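Local coordinates for protein putative acetamidase/formamidase (Yersinia enterocolitica subsp. palearctica serotype O:3, PDB 5UBU) that probably hydrolyses carbon-nitrogen bonds of linear amides such as acetamide or formamide, and binds sodium ions in this crystal form, at residues Glu31-Lys34 with Glu35-Tyr38; Leu79-Pro82 with Phe83-Pro86; Ala223-Gly226 with Asp227-Cys231; Ala270-Leu273 with Glu274-Thr277; Ala280-Asp283 with Leu284-Leu288. All coordinates share one frame; numbering follows the deposited sequence.

Contact 1: Glu31-Lys34 with Glu35-Tyr38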
# COMPACT_ATOMS: atom_id res chain seq x y z
N GLU B 31 0.39 -42.43 -5.30
CA GLU B 31 -0.04 -43.55 -4.45
C GLU B 31 0.59 -43.39 -3.05
O GLU B 31 -0.03 -43.74 -2.05
CB GLU B 31 0.32 -44.89 -5.12
CG GLU B 31 -0.57 -46.10 -4.80
CD GLU B 31 -0.28 -46.82 -3.49
OE1 GLU B 31 -1.03 -47.79 -3.20
OE2 GLU B 31 0.68 -46.46 -2.76
N MSE B 32 1.81 -42.85 -2.99
CA MSE B 32 2.49 -42.63 -1.71
C MSE B 32 1.91 -41.43 -1.01
O MSE B 32 1.74 -41.44 0.21
CB MSE B 32 3.99 -42.39 -1.90
CG MSE B 32 4.74 -42.38 -0.56
SE MSE B 32 6.68 -42.04 -0.81
CE MSE B 32 7.26 -43.89 -1.20
N GLN B 33 1.61 -40.39 -1.78
CA GLN B 33 1.04 -39.16 -1.25
C GLN B 33 -0.36 -39.36 -0.65
O GLN B 33 -0.68 -38.77 0.38
CB GLN B 33 1.00 -38.08 -2.35
CG GLN B 33 0.44 -36.73 -1.90
CD GLN B 33 1.27 -36.07 -0.82
OE1 GLN B 33 2.51 -36.09 -0.85
NE2 GLN B 33 0.59 -35.42 0.13
N LYS B 34 -1.18 -40.17 -1.32
CA LYS B 34 -2.57 -40.49 -0.90
C LYS B 34 -3.53 -39.31 -1.06
O LYS B 34 -4.46 -39.40 -1.87
CB LYS B 34 -2.65 -41.10 0.51
CG LYS B 34 -1.90 -42.42 0.62
CD LYS B 34 -2.09 -43.17 1.92
CE LYS B 34 -1.25 -44.44 1.88
NZ LYS B 34 -1.34 -45.28 3.11
N GLU B 35 -3.31 -38.24 -0.29
CA GLU B 35 -4.14 -37.05 -0.42
C GLU B 35 -3.23 -35.81 -0.43
O GLU B 35 -2.34 -35.65 0.41
CB GLU B 35 -5.25 -36.94 0.65
CG GLU B 35 -4.88 -36.59 2.08
CD GLU B 35 -6.11 -36.20 2.92
OE1 GLU B 35 -7.01 -35.49 2.38
OE2 GLU B 35 -6.18 -36.57 4.12
N PHE B 36 -3.44 -34.96 -1.43
CA PHE B 36 -2.69 -33.73 -1.56
C PHE B 36 -3.30 -32.70 -0.62
O PHE B 36 -4.51 -32.76 -0.36
CB PHE B 36 -2.72 -33.26 -3.01
CG PHE B 36 -1.92 -34.13 -3.93
CD1 PHE B 36 -2.41 -35.37 -4.32
CD2 PHE B 36 -0.68 -33.72 -4.41
CE1 PHE B 36 -1.67 -36.19 -5.16
CE2 PHE B 36 0.05 -34.53 -5.26
CZ PHE B 36 -0.44 -35.76 -5.63
N HIS B 37 -2.49 -31.78 -0.10
CA HIS B 37 -3.00 -30.78 0.86
C HIS B 37 -3.09 -29.37 0.34
O HIS B 37 -2.28 -28.94 -0.49
CB HIS B 37 -2.15 -30.77 2.13
CG HIS B 37 -1.99 -32.12 2.77
ND1 HIS B 37 -0.82 -32.84 2.67
CD2 HIS B 37 -2.86 -32.89 3.46
CE1 HIS B 37 -0.97 -33.99 3.31
NE2 HIS B 37 -2.20 -34.05 3.79
N TYR B 38 -4.10 -28.67 0.86
CA TYR B 38 -4.37 -27.27 0.54
C TYR B 38 -4.04 -26.33 1.71
O TYR B 38 -4.35 -25.13 1.65
CB TYR B 38 -5.81 -27.10 0.04
CG TYR B 38 -6.01 -27.71 -1.32
CD1 TYR B 38 -5.76 -26.96 -2.48
CD2 TYR B 38 -6.41 -29.04 -1.48
CE1 TYR B 38 -5.93 -27.50 -3.74
CE2 TYR B 38 -6.58 -29.59 -2.74
CZ TYR B 38 -6.33 -28.81 -3.87
OH TYR B 38 -6.48 -29.33 -5.13
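Q33, the last residue of helix 30-33, lays its CG over the middle of the F36 ring, and its amide bonds to the backbone of E35. The approach is a CH-pi contact: CG of Q33 stands 3.8 Å from the ring centroid of F36, only 4° off the ring normal. With CG anti to the backbone N (chi1 -179°) and a bend at chi2, the amide of Q33 turns back to the chain, where NE2 donates to O of E35 at 3.0 Å. That bond is nearly straight at the hydrogen (169°) and lies close to the amide plane, although the donor stands above the plane of the carbonyl. NE2 of Q33 also passes 3.8 Å from CE1 of H37, obliquely to the imidazole. The turn itself is drawn in by N of E35, which donates to O of Q33 at 2.8 Å.

The buried pair Q33 and F36 makes the packed side. K34, with positive phi where the chain leaves the helix, and E35 form the solvent side; both are exposed, and the extended chain of K34 points off from the turn.

OE1 of Q33 accepts from G89 N and N88 ND2, which ties the helix end to strand 87-93; the loop joins the same strand through F36 on N88, H37 on P90 and a backbone bond between H37 and Q87, the strand's first residue.

Contact 2: Leu79-Pro82 with Phe83-Pro86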
# COMPACT_ATOMS: atom_id res chain seq x y z
N LEU B 79 -13.61 -24.40 -9.91
CA LEU B 79 -12.68 -24.06 -8.83
C LEU B 79 -13.35 -23.27 -7.72
O LEU B 79 -14.32 -22.54 -7.96
CB LEU B 79 -11.53 -23.22 -9.39
CG LEU B 79 -10.75 -23.79 -10.57
CD1 LEU B 79 -9.78 -22.74 -11.10
CD2 LEU B 79 -10.01 -25.06 -10.18
N LYS B 80 -12.81 -23.41 -6.51
CA LYS B 80 -13.30 -22.70 -5.32
C LYS B 80 -12.05 -22.08 -4.69
O LYS B 80 -11.20 -22.79 -4.16
CB LYS B 80 -13.97 -23.67 -4.35
CG LYS B 80 -14.89 -23.03 -3.31
CD LYS B 80 -15.57 -24.07 -2.44
CE LYS B 80 -16.58 -24.92 -3.21
NZ LYS B 80 -17.28 -25.89 -2.33
N MSE B 81 -11.91 -20.75 -4.78
CA MSE B 81 -10.75 -20.08 -4.18
C MSE B 81 -10.88 -20.15 -2.67
O MSE B 81 -11.99 -20.11 -2.16
CB MSE B 81 -10.64 -18.62 -4.64
CG MSE B 81 -10.45 -18.43 -6.14
SE MSE B 81 -8.71 -19.14 -6.76
CE MSE B 81 -9.51 -20.69 -7.64
N PRO B 82 -9.77 -20.25 -1.93
CA PRO B 82 -8.39 -20.28 -2.44
C PRO B 82 -7.83 -21.70 -2.63
O PRO B 82 -6.60 -21.87 -2.59
CB PRO B 82 -7.63 -19.57 -1.32
CG PRO B 82 -8.35 -20.01 -0.07
CD PRO B 82 -9.80 -20.28 -0.45
N PHE B 83 -8.68 -22.70 -2.87
CA PHE B 83 -8.22 -24.08 -3.03
C PHE B 83 -7.54 -24.36 -4.38
O PHE B 83 -8.14 -24.94 -5.28
CB PHE B 83 -9.35 -25.08 -2.77
CG PHE B 83 -9.91 -25.02 -1.38
CD1 PHE B 83 -9.35 -25.79 -0.37
CD2 PHE B 83 -11.00 -24.20 -1.08
CE1 PHE B 83 -9.87 -25.74 0.92
CE2 PHE B 83 -11.52 -24.15 0.20
CZ PHE B 83 -10.95 -24.92 1.21
N LEU B 84 -6.29 -23.91 -4.47
CA LEU B 84 -5.43 -24.14 -5.62
C LEU B 84 -4.10 -24.64 -5.05
O LEU B 84 -3.86 -24.56 -3.84
CB LEU B 84 -5.18 -22.87 -6.42
CG LEU B 84 -6.32 -22.22 -7.22
CD1 LEU B 84 -5.78 -21.00 -7.95
CD2 LEU B 84 -6.93 -23.21 -8.22
N ASN B 85 -3.26 -25.16 -5.93
CA ASN B 85 -1.93 -25.65 -5.55
C ASN B 85 -1.95 -26.85 -4.58
O ASN B 85 -1.53 -26.73 -3.43
CB ASN B 85 -1.08 -24.50 -4.97
CG ASN B 85 -1.02 -23.29 -5.88
OD1 ASN B 85 -1.27 -23.37 -7.08
ND2 ASN B 85 -0.67 -22.14 -5.30
N PRO B 86 -2.46 -28.00 -5.05
CA PRO B 86 -2.44 -29.20 -4.21
C PRO B 86 -0.98 -29.52 -3.87
O PRO B 86 -0.14 -29.56 -4.77
CB PRO B 86 -3.04 -30.27 -5.12
CG PRO B 86 -2.83 -29.76 -6.50
CD PRO B 86 -3.05 -28.29 -6.36
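M81, a selenomethionine, folds back over L84, and L79 meets the same leucine from another direction, so one branched side chain receives two partners. The chain of M81 is bent at chi2 and chi3, which brings its terminal methyl round: CE lies 3.6 Å from CG of L84, while SE lies 3.7 Å from CD1 of L84. L79 crosses L84 at about a right angle, its CD1 being 4.1 Å from CD2 of L84. M81 thus lies against the branch point and both methyls, whereas L79 meets CD2 alone.

F83 is oriented quite differently. Its ring lies alongside the pyrrolidine of P82, both pointing the same way, with CD2 of F83 4.1 Å from CD of P82. The ring edge faces O of K80, which sits near the ring plane, 3.4 Å from CD2 of F83. CG of F83 lies beside its own backbone N (chi1 -61°), which keeps the ring near the carbonyl that this N binds.

The peptide before P82 is cis, and the chain reverses here. N of F83 donates to O of K80 at 2.8 Å, in the carbonyl plane and on a lone pair. One residue on, N of L84 donates to O of P82 at 2.8 Å, closing an inverse gamma turn centred on F83.

Chemically, then, the loop joins two modes of cohesion: backbone bonds hold the reversal, and purely apolar contact gathers L79, M81 and L84. The aromatic edge beside O of K80 adds a probably favourable electrostatic term, since ring hydrogens carry partial positive charge.

Contact 3: Ala223-Gly226 with Asp227-Cys231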
# COMPACT_ATOMS: atom_id res chain seq x y z
N ALA B 223 5.75 -24.13 -16.11
CA ALA B 223 6.60 -24.36 -17.29
C ALA B 223 7.35 -23.08 -17.64
O ALA B 223 8.37 -23.12 -18.32
CB ALA B 223 5.77 -24.83 -18.47
N CYS B 224 6.82 -21.95 -17.18
CA CYS B 224 7.40 -20.63 -17.40
C CYS B 224 6.59 -19.64 -16.58
O CYS B 224 5.50 -19.99 -16.13
CB CYS B 224 7.35 -20.25 -18.88
SG CYS B 224 5.71 -20.43 -19.63
N GLN B 225 7.10 -18.43 -16.37
CA GLN B 225 6.37 -17.40 -15.62
C GLN B 225 7.00 -16.02 -15.77
O GLN B 225 8.22 -15.88 -15.70
CB GLN B 225 6.28 -17.71 -14.12
CG GLN B 225 5.50 -16.68 -13.31
CD GLN B 225 5.62 -16.87 -11.82
OE1 GLN B 225 5.39 -17.96 -11.30
NE2 GLN B 225 5.95 -15.80 -11.13
N GLY B 226 6.14 -15.01 -15.91
CA GLY B 226 6.58 -13.64 -16.01
C GLY B 226 6.73 -13.04 -14.61
O GLY B 226 6.22 -13.58 -13.62
N ASP B 227 7.45 -11.92 -14.53
CA ASP B 227 7.65 -11.24 -13.26
C ASP B 227 6.29 -10.67 -12.84
O ASP B 227 5.70 -9.86 -13.55
CB ASP B 227 8.69 -10.12 -13.40
CG ASP B 227 10.08 -10.64 -13.76
OD1 ASP B 227 10.30 -11.87 -13.73
OD2 ASP B 227 10.96 -9.80 -14.07
N GLY B 228 5.80 -11.14 -11.70
CA GLY B 228 4.52 -10.72 -11.17
C GLY B 228 3.38 -11.70 -11.41
O GLY B 228 2.37 -11.64 -10.70
N GLU B 229 3.52 -12.60 -12.40
CA GLU B 229 2.49 -13.60 -12.75
C GLU B 229 1.17 -12.83 -12.88
O GLU B 229 0.12 -13.28 -12.40
CB GLU B 229 2.44 -14.65 -11.64
CG GLU B 229 1.67 -15.93 -11.94
CD GLU B 229 1.59 -16.85 -10.73
OE1 GLU B 229 1.56 -16.33 -9.60
OE2 GLU B 229 1.51 -18.09 -10.90
N ILE B 230 1.25 -11.68 -13.55
CA ILE B 230 0.12 -10.76 -13.62
C ILE B 230 -1.31 -11.21 -13.90
O ILE B 230 -2.20 -10.62 -13.30
CB ILE B 230 0.33 -9.52 -14.48
CG1 ILE B 230 0.95 -9.92 -15.79
CG2 ILE B 230 1.09 -8.49 -13.70
CD1 ILE B 230 0.89 -8.82 -16.81
N CYS B 231 -1.56 -12.23 -14.73
CA CYS B 231 -2.98 -12.63 -14.96
C CYS B 231 -3.54 -13.52 -13.86
O CYS B 231 -4.74 -13.82 -13.87
CB CYS B 231 -3.17 -13.30 -16.32
SG CYS B 231 -2.68 -15.02 -16.41
O HOH W 1 10.41 -14.00 -15.51
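Q225 lies across E229, its amide stacked on the carboxylate with the two planes 13° apart. CB of Q225 starts an extended chain, with CG anti to the backbone N (chi1 -179°), that passes obliquely across E229. CG of Q225 comes 4.0 Å from CB of E229, and CD lies 3.9 Å from the same atom. At the tip the amide divides its work: NE2 passes 3.7 Å from CB of E229 and makes a weak bond back to O of G226 at 3.3 Å, but its stronger partner is O of D195. OE1 of Q225 lies 3.9 Å from OE2 of E229, a stacking distance, and accepts from NE2 of H169.

The same O of G226 receives N of E229 at 3.1 Å, from well above the carbonyl plane, closing a type II beta turn from G226 to E229 with G228 at its third position. A water donates to both O of Q225 and OD1 of D227, linking the residue before the turn to its second position. OD2 of D227 is held by V309 N of the third subunit.

The contact lies buried in the loop between strands 214-222 and 236-237, with the side chain of E229 about 4 Å from a sodium ion and touching E236 on the latter strand.

Contact 4: Ala270-Leu273 with Glu274-Thr277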
# COMPACT_ATOMS: atom_id res chain seq x y z
N ALA B 270 4.73 -10.09 1.45
CA ALA B 270 3.80 -9.22 2.18
C ALA B 270 2.98 -8.32 1.24
O ALA B 270 3.07 -8.42 0.02
CB ALA B 270 4.57 -8.35 3.17
N ARG B 271 2.15 -7.48 1.86
CA ARG B 271 1.38 -6.45 1.18
C ARG B 271 1.48 -5.24 2.11
O ARG B 271 1.40 -5.41 3.33
CB ARG B 271 -0.09 -6.79 0.98
CG ARG B 271 -0.37 -7.91 0.00
CD ARG B 271 -1.84 -7.87 -0.41
NE ARG B 271 -2.17 -8.89 -1.41
CZ ARG B 271 -3.29 -8.93 -2.13
NH1 ARG B 271 -4.22 -7.98 -2.00
NH2 ARG B 271 -3.48 -9.91 -3.02
N PRO B 272 1.64 -4.02 1.58
CA PRO B 272 1.73 -3.74 0.15
C PRO B 272 3.06 -4.21 -0.44
O PRO B 272 3.93 -4.70 0.29
CB PRO B 272 1.55 -2.24 0.08
CG PRO B 272 2.11 -1.75 1.37
CD PRO B 272 1.79 -2.80 2.39
N LEU B 273 3.23 -4.06 -1.76
CA LEU B 273 4.45 -4.55 -2.41
C LEU B 273 5.75 -3.91 -1.88
O LEU B 273 6.79 -4.56 -1.92
CB LEU B 273 4.34 -4.45 -3.94
CG LEU B 273 5.43 -5.13 -4.78
CD1 LEU B 273 5.41 -6.64 -4.55
CD2 LEU B 273 5.26 -4.84 -6.26
N GLU B 274 5.69 -2.66 -1.40
CA GLU B 274 6.89 -2.00 -0.84
C GLU B 274 7.44 -2.78 0.36
O GLU B 274 8.65 -2.88 0.55
CB GLU B 274 6.64 -0.62 -0.20
CG GLU B 274 5.89 0.47 -0.90
CD GLU B 274 4.39 0.36 -0.78
OE1 GLU B 274 3.90 -0.70 -1.15
OE2 GLU B 274 3.71 1.38 -0.43
N ASP B 275 6.53 -3.24 1.22
CA ASP B 275 6.95 -3.95 2.42
C ASP B 275 7.57 -5.30 2.08
O ASP B 275 8.49 -5.74 2.79
CB ASP B 275 5.81 -4.07 3.44
CG ASP B 275 5.55 -2.76 4.19
OD1 ASP B 275 6.35 -1.79 4.04
OD2 ASP B 275 4.55 -2.73 4.96
N ALA B 276 7.11 -5.93 1.01
CA ALA B 276 7.68 -7.20 0.59
C ALA B 276 9.13 -6.93 0.18
O ALA B 276 10.04 -7.70 0.51
CB ALA B 276 6.91 -7.79 -0.57
N THR B 277 9.32 -5.82 -0.53
CA THR B 277 10.65 -5.42 -1.00
C THR B 277 11.56 -5.02 0.17
O THR B 277 12.74 -5.33 0.17
CB THR B 277 10.56 -4.27 -2.00
OG1 THR B 277 9.56 -4.55 -2.98
CG2 THR B 277 11.92 -4.05 -2.67
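The carboxylate of E274 lies against CB and CG of the P272 ring, with CD of E274 3.8 Å from CG of P272. The second carboxylate, that of D275, comes to another part of the same pyrrolidine, with OD2 of D275 3.8 Å from CD of P272. Both acids cross the proline obliquely. A bend at chi2 (83°) turns the end of E274 back toward P272, although its CB bond sets out away from it.

P272, preceded by a cis peptide, occupies the N-cap position of helix 273-291. Its O begins the helical bonding only weakly, accepting from N of D275 at 3.1 Å and from N of A276 at 3.5 Å. The next carbonyl is gripped twice: T277 presents both N, at 3.1 Å, and OG1, at 3.0 Å, to O of L273, and the two donors arrive from opposite faces of the carbonyl plane. At the start of the helix, CB of A276 lies 4.4 Å from CB of A270, joining the end of strand 263-270 to the helix.

The acids have partners beyond the turn. OD1 of D275 forms a salt bridge with R278 and OD2 accepts from T135 of the second subunit. L273 N donates to OE1 of E274 of the third subunit, and OE1 of E274 takes a weaker bond from L273 N of that subunit.

Acids at the start of a helix would be expected to interact favourably with its dipole; here the same acids that stand at the helix start also bond to neighbouring subunits.

Contact 5: Ala280-Asp283 with Leu284-Leu288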
# COMPACT_ATOMS: atom_id res chain seq x y z
N ALA B 280 12.81 -8.14 1.96
CA ALA B 280 13.84 -8.81 1.17
C ALA B 280 15.17 -8.09 1.28
O ALA B 280 16.19 -8.70 1.64
CB ALA B 280 13.41 -8.91 -0.28
N TYR B 281 15.18 -6.80 0.97
CA TYR B 281 16.42 -6.04 1.06
C TYR B 281 17.02 -6.03 2.46
O TYR B 281 18.22 -6.20 2.59
CB TYR B 281 16.31 -4.61 0.52
CG TYR B 281 16.71 -4.46 -0.93
CD1 TYR B 281 18.01 -4.76 -1.33
CD2 TYR B 281 15.84 -3.94 -1.87
CE1 TYR B 281 18.42 -4.61 -2.64
CE2 TYR B 281 16.25 -3.75 -3.18
CZ TYR B 281 17.55 -4.09 -3.56
OH TYR B 281 17.96 -3.93 -4.86
N ARG B 282 16.19 -5.86 3.49
CA ARG B 282 16.73 -5.82 4.85
C ARG B 282 17.33 -7.18 5.23
O ARG B 282 18.39 -7.25 5.88
CB ARG B 282 15.68 -5.43 5.87
CG ARG B 282 16.35 -5.03 7.18
CD ARG B 282 15.39 -4.62 8.26
NE ARG B 282 14.65 -5.74 8.82
CZ ARG B 282 13.83 -5.65 9.86
NH1 ARG B 282 13.18 -6.74 10.27
NH2 ARG B 282 13.62 -4.49 10.47
N ASP B 283 16.67 -8.26 4.82
CA ASP B 283 17.15 -9.60 5.12
C ASP B 283 18.49 -9.83 4.43
O ASP B 283 19.39 -10.43 5.01
CB ASP B 283 16.19 -10.68 4.66
CG ASP B 283 16.64 -12.07 5.09
OD1 ASP B 283 16.62 -12.33 6.31
OD2 ASP B 283 16.99 -12.90 4.22
N LEU B 284 18.60 -9.35 3.19
CA LEU B 284 19.84 -9.49 2.43
C LEU B 284 20.97 -8.77 3.16
O LEU B 284 22.06 -9.32 3.33
CB LEU B 284 19.67 -8.94 1.00
CG LEU B 284 20.87 -9.06 0.06
CD1 LEU B 284 21.34 -10.50 -0.04
CD2 LEU B 284 20.51 -8.53 -1.31
N ILE B 285 20.70 -7.55 3.61
CA ILE B 285 21.68 -6.75 4.36
C ILE B 285 22.12 -7.49 5.62
O ILE B 285 23.31 -7.53 5.93
CB ILE B 285 21.14 -5.34 4.71
CG1 ILE B 285 20.99 -4.53 3.42
CG2 ILE B 285 22.10 -4.61 5.64
CD1 ILE B 285 20.28 -3.21 3.60
N TYR B 286 21.18 -8.08 6.35
CA TYR B 286 21.55 -8.82 7.55
C TYR B 286 22.39 -10.07 7.22
O TYR B 286 23.27 -10.47 8.00
CB TYR B 286 20.35 -9.20 8.41
CG TYR B 286 19.58 -8.06 9.04
CD1 TYR B 286 20.19 -6.83 9.35
CD2 TYR B 286 18.27 -8.26 9.49
CE1 TYR B 286 19.46 -5.82 9.96
CE2 TYR B 286 17.57 -7.26 10.13
CZ TYR B 286 18.17 -6.04 10.37
OH TYR B 286 17.45 -5.04 10.99
N TRP B 287 22.10 -10.66 6.06
CA TRP B 287 22.81 -11.84 5.59
C TRP B 287 24.24 -11.46 5.22
O TRP B 287 25.19 -12.17 5.59
CB TRP B 287 22.04 -12.46 4.42
CG TRP B 287 22.54 -13.77 3.90
CD1 TRP B 287 23.40 -14.64 4.51
CD2 TRP B 287 22.03 -14.46 2.76
NE1 TRP B 287 23.55 -15.77 3.76
CE2 TRP B 287 22.71 -15.70 2.69
CE3 TRP B 287 21.09 -14.14 1.77
CZ2 TRP B 287 22.49 -16.61 1.66
CZ3 TRP B 287 20.87 -15.05 0.74
CH2 TRP B 287 21.57 -16.28 0.70
N LEU B 288 24.40 -10.33 4.54
CA LEU B 288 25.72 -9.84 4.14
C LEU B 288 26.59 -9.50 5.36
O LEU B 288 27.80 -9.74 5.35
CB LEU B 288 25.60 -8.64 3.21
CG LEU B 288 24.94 -8.91 1.85
CD1 LEU B 288 24.67 -7.63 1.10
CD2 LEU B 288 25.78 -9.86 1.01
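R282 and Y286, one helical turn apart, form the side-chain part of this contact: the aliphatic run of the arginine travels over the tyrosine ring toward its hydroxyl. CG of R282 stands over the face, 4.1 Å from the ring centroid of Y286, in a CH-pi contact. CD of R282 comes 3.4 Å from OH of Y286, and NE lies 3.5 Å from CE2 of Y286. A bend at chi3 (73°) follows two anti torsions and brings the guanidinium to the hydroxyl end of the ring, the planes 30° apart, with OH over one guanidinium face. O of R282 lies above a face of the same ring, offset toward its rim.

The backbone sets this spacing. N of Y286 donates to O of R282 at 2.9 Å, and the neighbouring bonds, such as I285 N to O of Y281 at 3.0 Å and W287 N to O of D283 at 2.9 Å, continue the pattern.

Farther out, the arginine is held at its tip by the second subunit, through a salt bridge to D133 and a hydrogen bond to M137 O, and Y281 OH binds D227 O of the third subunit. Within the chain, D283 is fixed by R257 and S266, and L284 packs on both L303 of helix 296-306 and A323 of strand 319-326.

This is an i to i+4 arrangement of an alpha helix, with L284 and L288 packed within the chain, and R282, Y281 and I285 reaching other subunits.

Contacts 1 and 2 touch directly: CD1 of Y38 lies 3.4 Å from O of L84, and CB of F36 lies 3.7 Å from CB of P86, so the loop after helix 30-33 packs on the loop before strand 87-93. Contacts 4 and 5 follow each other on helix 273-291, their centres 15 Å apart, and both reach the second and third subunits. Contact 3 also touches the third subunit and is nearest the sodium ions, one bound by N193, D195 and D220, the other by D220, H222 and E236. The side chain of E229 is about 4 Å from a sodium ion, that of L84 about 7 Å and that of F36 about 14 Å. Contacts 1 and 5 stand on opposite sides of the chain's centre.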